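Local atomic coordinates of regulatory Subunit of Protein Kinase A (cAMP-dependent) from Euglena gracilis (PDB entry 6RSX), a protein that binds cyclic AMP at two cyclic nucleotide-binding domains and probably holds the catalytic subunit of protein kinase A in check until the nucleotide arrives. Residues K155-A164 against Y175-P186. Sequence-based numbering, arbitrary orientation.
With CMP (adenosine-3',5'-cyclic-monophosphate), chain B.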
ATOM      1  N   LYS A 155       0.033   9.087   9.273  1.00 41.46           N
ATOM      2  CA  LYS A 155      -0.693   7.867   8.925  1.00 42.37           C
ATOM      3  C   LYS A 155       0.052   6.629   9.416  1.00 43.80           C
ATOM      4  O   LYS A 155      -0.555   5.686   9.953  1.00 42.90           O
ATOM      5  CB  LYS A 155      -0.899   7.831   7.410  1.00 38.30           C
ATOM      6  CG  LYS A 155      -1.676   6.595   6.882  1.00 36.85           C
ATOM      7  CD  LYS A 155      -3.112   6.931   6.634  1.00 42.95           C
ATOM      8  CE  LYS A 155      -3.879   5.679   6.131  1.00 33.53           C
ATOM      9  NZ  LYS A 155      -3.640   5.378   4.671  1.00 39.99           N
ATOM     10  N   ARG A 156       1.383   6.612   9.255  1.00 36.46           N
ATOM     11  CA  ARG A 156       2.124   5.439   9.691  1.00 35.71           C
ATOM     12  C   ARG A 156       2.072   5.301  11.203  1.00 40.09           C
ATOM     13  O   ARG A 156       1.909   4.186  11.730  1.00 38.71           O
ATOM     14  CB  ARG A 156       3.559   5.508   9.182  1.00 37.70           C
ATOM     15  CG  ARG A 156       3.663   5.312   7.664  1.00 40.18           C
ATOM     16  CD  ARG A 156       5.081   5.556   7.135  1.00 40.89           C
ATOM     17  NE  ARG A 156       5.135   5.252   5.701  1.00 38.43           N
ATOM     18  CZ  ARG A 156       6.260   5.056   5.015  1.00 41.88           C
ATOM     19  NH1 ARG A 156       7.442   5.146   5.629  1.00 38.70           N
ATOM     20  NH2 ARG A 156       6.206   4.772   3.714  1.00 41.09           N
ATOM     21  N   ARG A 157       2.213   6.420  11.916  0.58 42.12           N
ATOM     22  CA  ARG A 157       2.113   6.409  13.371  0.58 44.09           C
ATOM     23  C   ARG A 157       0.738   5.941  13.818  0.58 44.15           C
ATOM     24  O   ARG A 157       0.611   5.099  14.713  0.58 45.49           O
ATOM     25  CB  ARG A 157       2.401   7.805  13.926  0.58 46.80           C
ATOM     26  CG  ARG A 157       2.046   7.973  15.397  0.58 44.54           C
ATOM     27  CD  ARG A 157       2.813   9.150  15.981  0.58 51.55           C
ATOM     28  NE  ARG A 157       2.572   9.285  17.412  0.58 59.72           N
ATOM     29  CZ  ARG A 157       1.993  10.338  17.977  0.58 61.10           C
ATOM     30  NH1 ARG A 157       1.802  10.368  19.290  0.58 63.11           N
ATOM     31  NH2 ARG A 157       1.614  11.368  17.229  0.58 63.87           N
ATOM     32  N   GLN A 158      -0.308   6.484  13.203  1.00 42.05           N
ATOM     33  CA  GLN A 158      -1.658   6.207  13.677  1.00 43.64           C
ATOM     34  C   GLN A 158      -2.036   4.743  13.544  1.00 48.27           C
ATOM     35  O   GLN A 158      -2.851   4.251  14.327  1.00 45.64           O
ATOM     36  CB  GLN A 158      -2.652   7.096  12.942  1.00 44.77           C
ATOM     37  CG  GLN A 158      -2.463   8.546  13.380  1.00 52.94           C
ATOM     38  CD  GLN A 158      -3.402   9.514  12.676  1.00 63.33           C
ATOM     39  OE1 GLN A 158      -3.788   9.306  11.520  1.00 65.27           O
ATOM     40  NE2 GLN A 158      -3.765  10.591  13.376  1.00 69.50           N
ATOM     41  N   TYR A 159      -1.455   4.020  12.597  1.00 41.13           N
ATOM     42  CA  TYR A 159      -1.853   2.631  12.399  1.00 41.35           C
ATOM     43  C   TYR A 159      -0.830   1.627  12.920  1.00 44.38           C
ATOM     44  O   TYR A 159      -1.031   0.420  12.766  1.00 42.04           O
ATOM     45  CB  TYR A 159      -2.141   2.403  10.915  1.00 46.29           C
ATOM     46  CG  TYR A 159      -3.473   2.991  10.501  1.00 48.54           C
ATOM     47  CD1 TYR A 159      -4.650   2.268  10.669  1.00 53.36           C
ATOM     48  CD2 TYR A 159      -3.566   4.281   9.996  1.00 46.19           C
ATOM     49  CE1 TYR A 159      -5.887   2.800  10.310  1.00 49.73           C
ATOM     50  CE2 TYR A 159      -4.800   4.822   9.621  1.00 50.86           C
ATOM     51  CZ  TYR A 159      -5.961   4.057   9.781  1.00 52.07           C
ATOM     52  OH  TYR A 159      -7.187   4.570   9.431  1.00 52.20           O
ATOM     53  N   GLU A 160       0.235   2.091  13.590  1.00 45.41           N
ATOM     54  CA  GLU A 160       1.291   1.171  13.997  1.00 46.66           C
ATOM     55  C   GLU A 160       0.772   0.127  14.976  1.00 45.14           C
ATOM     56  O   GLU A 160       0.957  -1.073  14.766  1.00 46.61           O
ATOM     57  CB  GLU A 160       2.472   1.945  14.597  1.00 52.37           C
ATOM     58  CG  GLU A 160       3.765   1.788  13.797  1.00 66.08           C
ATOM     59  CD  GLU A 160       3.983   0.365  13.250  1.00 79.36           C
ATOM     60  OE1 GLU A 160       3.885   0.169  12.013  1.00 77.96           O
ATOM     61  OE2 GLU A 160       4.250  -0.561  14.054  1.00 84.71           O
ATOM     62  N   ASP A 161       0.121   0.562  16.058  1.00 45.18           N
ATOM     63  CA  ASP A 161      -0.395  -0.400  17.034  1.00 55.99           C
ATOM     64  C   ASP A 161      -1.339  -1.406  16.372  1.00 51.50           C
ATOM     65  O   ASP A 161      -1.236  -2.622  16.598  1.00 50.96           O
ATOM     66  CB  ASP A 161      -1.107   0.327  18.181  1.00 52.92           C
ATOM     67  CG  ASP A 161      -0.159   1.161  19.020  0.38 56.84           C
ATOM     68  OD1 ASP A 161       1.059   0.868  19.003  0.67 55.72           O
ATOM     69  OD2 ASP A 161      -0.631   2.109  19.690  0.88 65.41           O
ATOM     70  N   PHE A 162      -2.264  -0.913  15.544  1.00 47.03           N
ATOM     71  CA  PHE A 162      -3.221  -1.806  14.894  1.00 43.68           C
ATOM     72  C   PHE A 162      -2.507  -2.895  14.103  1.00 46.62           C
ATOM     73  O   PHE A 162      -2.790  -4.089  14.266  1.00 47.13           O
ATOM     74  CB  PHE A 162      -4.154  -0.997  13.990  1.00 45.39           C
ATOM     75  CG  PHE A 162      -5.234  -1.826  13.330  1.00 47.65           C
ATOM     76  CD1 PHE A 162      -6.256  -2.374  14.085  1.00 46.32           C
ATOM     77  CD2 PHE A 162      -5.227  -2.045  11.961  1.00 50.30           C
ATOM     78  CE1 PHE A 162      -7.260  -3.142  13.480  1.00 47.44           C
ATOM     79  CE2 PHE A 162      -6.222  -2.799  11.355  1.00 51.90           C
ATOM     80  CZ  PHE A 162      -7.231  -3.356  12.111  1.00 47.82           C
ATOM     81  N   LEU A 163      -1.559  -2.503  13.249  1.00 46.86           N
ATOM     82  CA  LEU A 163      -0.903  -3.475  12.382  1.00 50.11           C
ATOM     83  C   LEU A 163      -0.065  -4.463  13.182  1.00 52.63           C
ATOM     84  O   LEU A 163       0.085  -5.623  12.774  1.00 51.45           O
ATOM     85  CB  LEU A 163      -0.045  -2.749  11.339  1.00 53.40           C
ATOM     86  CG  LEU A 163      -0.853  -1.777  10.471  1.00 47.01           C
ATOM     87  CD1 LEU A 163       0.044  -0.855   9.620  1.00 52.17           C
ATOM     88  CD2 LEU A 163      -1.815  -2.535   9.612  1.00 49.82           C
ATOM     89  N   ALA A 164       0.458  -4.039  14.331  1.00 46.65           N
ATOM     90  CA  ALA A 164       1.243  -4.943  15.163  1.00 51.12           C
ATOM     91  C   ALA A 164       0.388  -5.976  15.892  1.00 56.14           C
ATOM     92  O   ALA A 164       0.910  -7.039  16.245  1.00 58.84           O
ATOM     93  CB  ALA A 164       2.066  -4.154  16.180  1.00 56.00           C
ATOM     94  N   TYR A 175       9.109  -2.728   7.843  1.00 39.66           N
ATOM     95  CA  TYR A 175       8.888  -1.800   6.735  1.00 40.43           C
ATOM     96  C   TYR A 175       7.603  -2.145   5.985  1.00 35.39           C
ATOM     97  O   TYR A 175       6.895  -1.239   5.515  1.00 36.56           O
ATOM     98  CB  TYR A 175      10.065  -1.801   5.760  1.00 38.22           C
ATOM     99  CG  TYR A 175       9.915  -0.710   4.752  1.00 36.54           C
ATOM    100  CD1 TYR A 175      10.069   0.632   5.128  1.00 35.67           C
ATOM    101  CD2 TYR A 175       9.663  -0.991   3.434  1.00 35.82           C
ATOM    102  CE1 TYR A 175       9.899   1.650   4.208  1.00 33.77           C
ATOM    103  CE2 TYR A 175       9.481   0.012   2.496  1.00 34.97           C
ATOM    104  CZ  TYR A 175       9.640   1.338   2.870  1.00 31.43           C
ATOM    105  OH  TYR A 175       9.462   2.349   1.930  1.00 33.31           O
ATOM    106  N   GLU A 176       7.299  -3.440   5.869  1.00 38.41           N
ATOM    107  CA  GLU A 176       6.028  -3.855   5.277  1.00 40.66           C
ATOM    108  C   GLU A 176       4.844  -3.283   6.054  1.00 39.10           C
ATOM    109  O   GLU A 176       3.842  -2.872   5.451  1.00 40.07           O
ATOM    110  CB  GLU A 176       5.965  -5.387   5.179  1.00 44.39           C
ATOM    111  CG  GLU A 176       6.754  -5.912   3.999  1.00 42.79           C
ATOM    112  CD  GLU A 176       6.915  -7.429   4.002  1.00 46.03           C
ATOM    113  OE1 GLU A 176       6.779  -8.076   5.071  1.00 46.21           O
ATOM    114  OE2 GLU A 176       7.191  -7.970   2.920  1.00 51.71           O
ATOM    115  N   ARG A 177       4.948  -3.199   7.383  1.00 39.23           N
ATOM    116  CA  ARG A 177       3.900  -2.527   8.158  1.00 41.62           C
ATOM    117  C   ARG A 177       3.722  -1.068   7.743  1.00 43.66           C
ATOM    118  O   ARG A 177       2.594  -0.572   7.669  1.00 40.31           O
ATOM    119  CB  ARG A 177       4.197  -2.596   9.662  1.00 44.44           C
ATOM    120  CG  ARG A 177       3.973  -3.977  10.254  1.00 46.85           C
ATOM    121  CD  ARG A 177       4.269  -4.036  11.765  1.00 52.46           C
ATOM    122  NE  ARG A 177       3.814  -5.332  12.242  1.00 71.77           N
ATOM    123  CZ  ARG A 177       4.474  -6.473  12.033  1.00 81.87           C
ATOM    124  NH1 ARG A 177       5.643  -6.446  11.395  1.00 83.46           N
ATOM    125  NH2 ARG A 177       3.977  -7.637  12.460  1.00 71.87           N
ATOM    126  N   MET A 178       4.830  -0.356   7.492  0.53 38.59           N
ATOM    127  CA  MET A 178       4.724   1.039   7.091  0.53 36.32           C
ATOM    128  C   MET A 178       4.010   1.180   5.754  0.53 34.33           C
ATOM    129  O   MET A 178       3.170   2.070   5.582  0.53 35.94           O
ATOM    130  CB  MET A 178       6.122   1.669   7.012  0.53 35.04           C
ATOM    131  CG  MET A 178       6.968   1.378   8.216  0.53 35.81           C
ATOM    132  SD  MET A 178       8.438   2.438   8.206  0.53 48.31           S
ATOM    133  CE  MET A 178       7.798   4.058   8.672  0.53 43.66           C
ATOM    134  N   THR A 179       4.357   0.343   4.781  1.00 33.29           N
ATOM    135  CA  THR A 179       3.742   0.483   3.465  1.00 37.26           C
ATOM    136  C   THR A 179       2.289   0.019   3.515  1.00 33.81           C
ATOM    137  O   THR A 179       1.444   0.544   2.785  1.00 34.16           O
ATOM    138  CB  THR A 179       4.538  -0.299   2.419  1.00 40.13           C
ATOM    139  OG1 THR A 179       4.665  -1.636   2.852  1.00 42.83           O
ATOM    140  CG2 THR A 179       5.940   0.252   2.294  1.00 41.02           C
ATOM    141  N   MET A 180       1.987  -0.907   4.421  1.00 36.74           N
ATOM    142  CA  MET A 180       0.595  -1.309   4.617  1.00 38.24           C
ATOM    143  C   MET A 180      -0.199  -0.145   5.191  1.00 36.65           C
ATOM    144  O   MET A 180      -1.289   0.178   4.701  1.00 36.64           O
ATOM    145  CB  MET A 180       0.525  -2.546   5.520  1.00 34.68           C
ATOM    146  CG  MET A 180      -0.929  -3.046   5.763  1.00 36.95           C
ATOM    147  SD  MET A 180      -1.779  -3.544   4.251  1.00 39.25           S
ATOM    148  CE  MET A 180      -0.814  -4.928   3.733  1.00 39.89           C
ATOM    149  N   ALA A 181       0.368   0.551   6.185  1.00 35.33           N
ATOM    150  CA  ALA A 181      -0.291   1.735   6.701  1.00 34.95           C
ATOM    151  C   ALA A 181      -0.537   2.762   5.610  1.00 37.69           C
ATOM    152  O   ALA A 181      -1.605   3.381   5.581  1.00 36.76           O
ATOM    153  CB  ALA A 181       0.528   2.346   7.836  1.00 39.58           C
ATOM    154  N   ASP A 182       0.459   3.019   4.737  1.00 33.58           N
ATOM    155  CA  ASP A 182       0.239   3.978   3.653  1.00 37.73           C
ATOM    156  C   ASP A 182      -1.002   3.610   2.845  1.00 38.86           C
ATOM    157  O   ASP A 182      -1.784   4.491   2.439  1.00 37.34           O
ATOM    158  CB  ASP A 182       1.439   4.005   2.693  1.00 39.85           C
ATOM    159  CG  ASP A 182       2.735   4.509   3.343  1.00 39.59           C
ATOM    160  OD1 ASP A 182       2.678   5.188   4.387  1.00 36.86           O
ATOM    161  OD2 ASP A 182       3.817   4.232   2.768  1.00 40.27           O
ATOM    162  N   ALA A 183      -1.153   2.321   2.555  1.00 35.93           N
ATOM    163  CA  ALA A 183      -2.146   1.835   1.597  1.00 40.58           C
ATOM    164  C   ALA A 183      -3.551   1.734   2.192  1.00 39.09           C
ATOM    165  O   ALA A 183      -4.532   1.915   1.467  1.00 40.41           O
ATOM    166  CB  ALA A 183      -1.726   0.466   1.060  1.00 39.66           C
ATOM    167  N   LEU A 184      -3.679   1.482   3.495  1.00 37.71           N
ATOM    168  CA  LEU A 184      -5.005   1.261   4.085  1.00 39.71           C
ATOM    169  C   LEU A 184      -5.870   2.529   4.035  1.00 38.88           C
ATOM    170  O   LEU A 184      -5.418   3.641   4.313  1.00 40.54           O
ATOM    171  CB  LEU A 184      -4.857   0.765   5.530  1.00 37.23           C
ATOM    172  CG  LEU A 184      -4.297  -0.650   5.664  1.00 34.77           C
ATOM    173  CD1 LEU A 184      -3.912  -0.899   7.104  1.00 41.13           C
ATOM    174  CD2 LEU A 184      -5.360  -1.696   5.183  1.00 39.29           C
ATOM    175  N   GLN A 185      -7.145   2.358   3.680  1.00 38.44           N
ATOM    176  CA  GLN A 185      -8.085   3.468   3.588  1.00 38.65           C
ATOM    177  C   GLN A 185      -9.172   3.326   4.651  1.00 45.20           C
ATOM    178  O   GLN A 185      -9.842   2.276   4.695  1.00 39.44           O
ATOM    179  CB  GLN A 185      -8.712   3.484   2.193  1.00 44.73           C
ATOM    180  CG  GLN A 185      -7.697   3.485   1.068  1.00 47.38           C
ATOM    181  CD  GLN A 185      -6.887   4.756   1.067  1.00 53.10           C
ATOM    182  OE1 GLN A 185      -7.441   5.852   1.181  1.00 56.48           O
ATOM    183  NE2 GLN A 185      -5.561   4.628   0.954  1.00 56.80           N
ATOM    184  N   PRO A 186      -9.408   4.329   5.498  1.00 38.92           N
ATOM    185  CA  PRO A 186     -10.477   4.206   6.500  1.00 44.77           C
ATOM    186  C   PRO A 186     -11.853   4.246   5.847  1.00 45.64           C
ATOM    187  O   PRO A 186     -12.075   4.984   4.884  1.00 45.37           O
ATOM    188  CB  PRO A 186     -10.260   5.419   7.401  1.00 50.95           C
ATOM    189  CG  PRO A 186      -9.578   6.420   6.486  1.00 51.96           C
ATOM    190  CD  PRO A 186      -8.671   5.599   5.630  1.00 39.70           C
TER
HETATM  191  P   CMP B 501      15.491   5.485   3.023  1.00 30.07           P
HETATM  192  O1P CMP B 501      15.460   7.046   2.901  1.00 30.96           O
HETATM  193  O2P CMP B 501      15.909   4.776   4.242  1.00 26.91           O
HETATM  194  O5' CMP B 501      16.496   4.911   1.907  1.00 28.73           O
HETATM  195  C5' CMP B 501      16.418   3.553   1.476  1.00 31.06           C
HETATM  196  C4' CMP B 501      14.985   3.291   1.121  1.00 29.54           C
HETATM  197  O4' CMP B 501      14.697   1.934   0.758  1.00 30.66           O
HETATM  198  C3' CMP B 501      14.031   3.527   2.263  1.00 30.37           C
HETATM  199  O3' CMP B 501      13.944   4.893   2.600  1.00 29.99           O
HETATM  200  C2' CMP B 501      12.733   2.898   1.746  1.00 30.34           C
HETATM  201  O2' CMP B 501      12.060   3.848   0.937  1.00 31.14           O
HETATM  202  C1' CMP B 501      13.286   1.754   0.850  1.00 31.51           C
HETATM  203  N9  CMP B 501      13.050   0.412   1.372  1.00 31.24           N
HETATM  204  C8  CMP B 501      12.525  -0.636   0.647  1.00 32.51           C
HETATM  205  N7  CMP B 501      12.511  -1.708   1.418  1.00 32.42           N
HETATM  206  C5  CMP B 501      12.975  -1.332   2.618  1.00 34.07           C
HETATM  207  C6  CMP B 501      13.114  -2.088   3.751  1.00 36.45           C
HETATM  208  N6  CMP B 501      12.825  -3.477   4.015  1.00 39.36           N
HETATM  209  N1  CMP B 501      13.562  -1.562   4.869  1.00 34.87           N
HETATM  210  C2  CMP B 501      13.932  -0.245   4.852  1.00 34.70           C
HETATM  211  N3  CMP B 501      13.789   0.540   3.733  1.00 31.25           N
HETATM  212  C4  CMP B 501      13.317  -0.032   2.604  1.00 32.91           C
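Arg156 lies extended across the flank of helix 175-183, one face of its guanidinium overlapped near the rim by CB of Met178 and one edge bound by the carboxylate of Asp182. The grip is side-on: Arg156 NE meets Asp182 OD1 at 2.8 Å with an almost straight N-H...O angle of 175°, while Arg156 NH2 reaches the syn lone pair of Asp182 OD2 at 2.6 Å. The two planar groups lie only 21° apart. NH2 also forms a salt bridge with Glu115, which hydrogen-bonds both Tyr175 OH and the cyclic AMP, so the pair is tied to the first nucleotide site, where one face of the Tyr175 ring covers the adenine. Helix segments 155-164 and 175-183 belong to the connection between the two cyclic nucleotide-binding domains; their axes cross at 113° and approach to 8.5 Å, and the chain then runs through Leu184 into the first strand of the second beta-barrel. At the crossing, the methyl of Ala181 is a knob among Lys155, Arg156, Tyr159 and Leu163, with its CB 3.7 Å from Leu163 CD1. The other Leu163 branch, CD2, packs against CD1 of Leu184 and CG of Met180. Lys155, bent at chi2 and again at chi4, carries its ammonium to the C-terminal end of helix 175-183, where Lys155 NZ donates to Ala181 O at 3.0 Å, in the carbonyl plane, and more weakly to Asp182 O; its approach to Leu184 O, modelled at 2.5 Å, is doubtfully short.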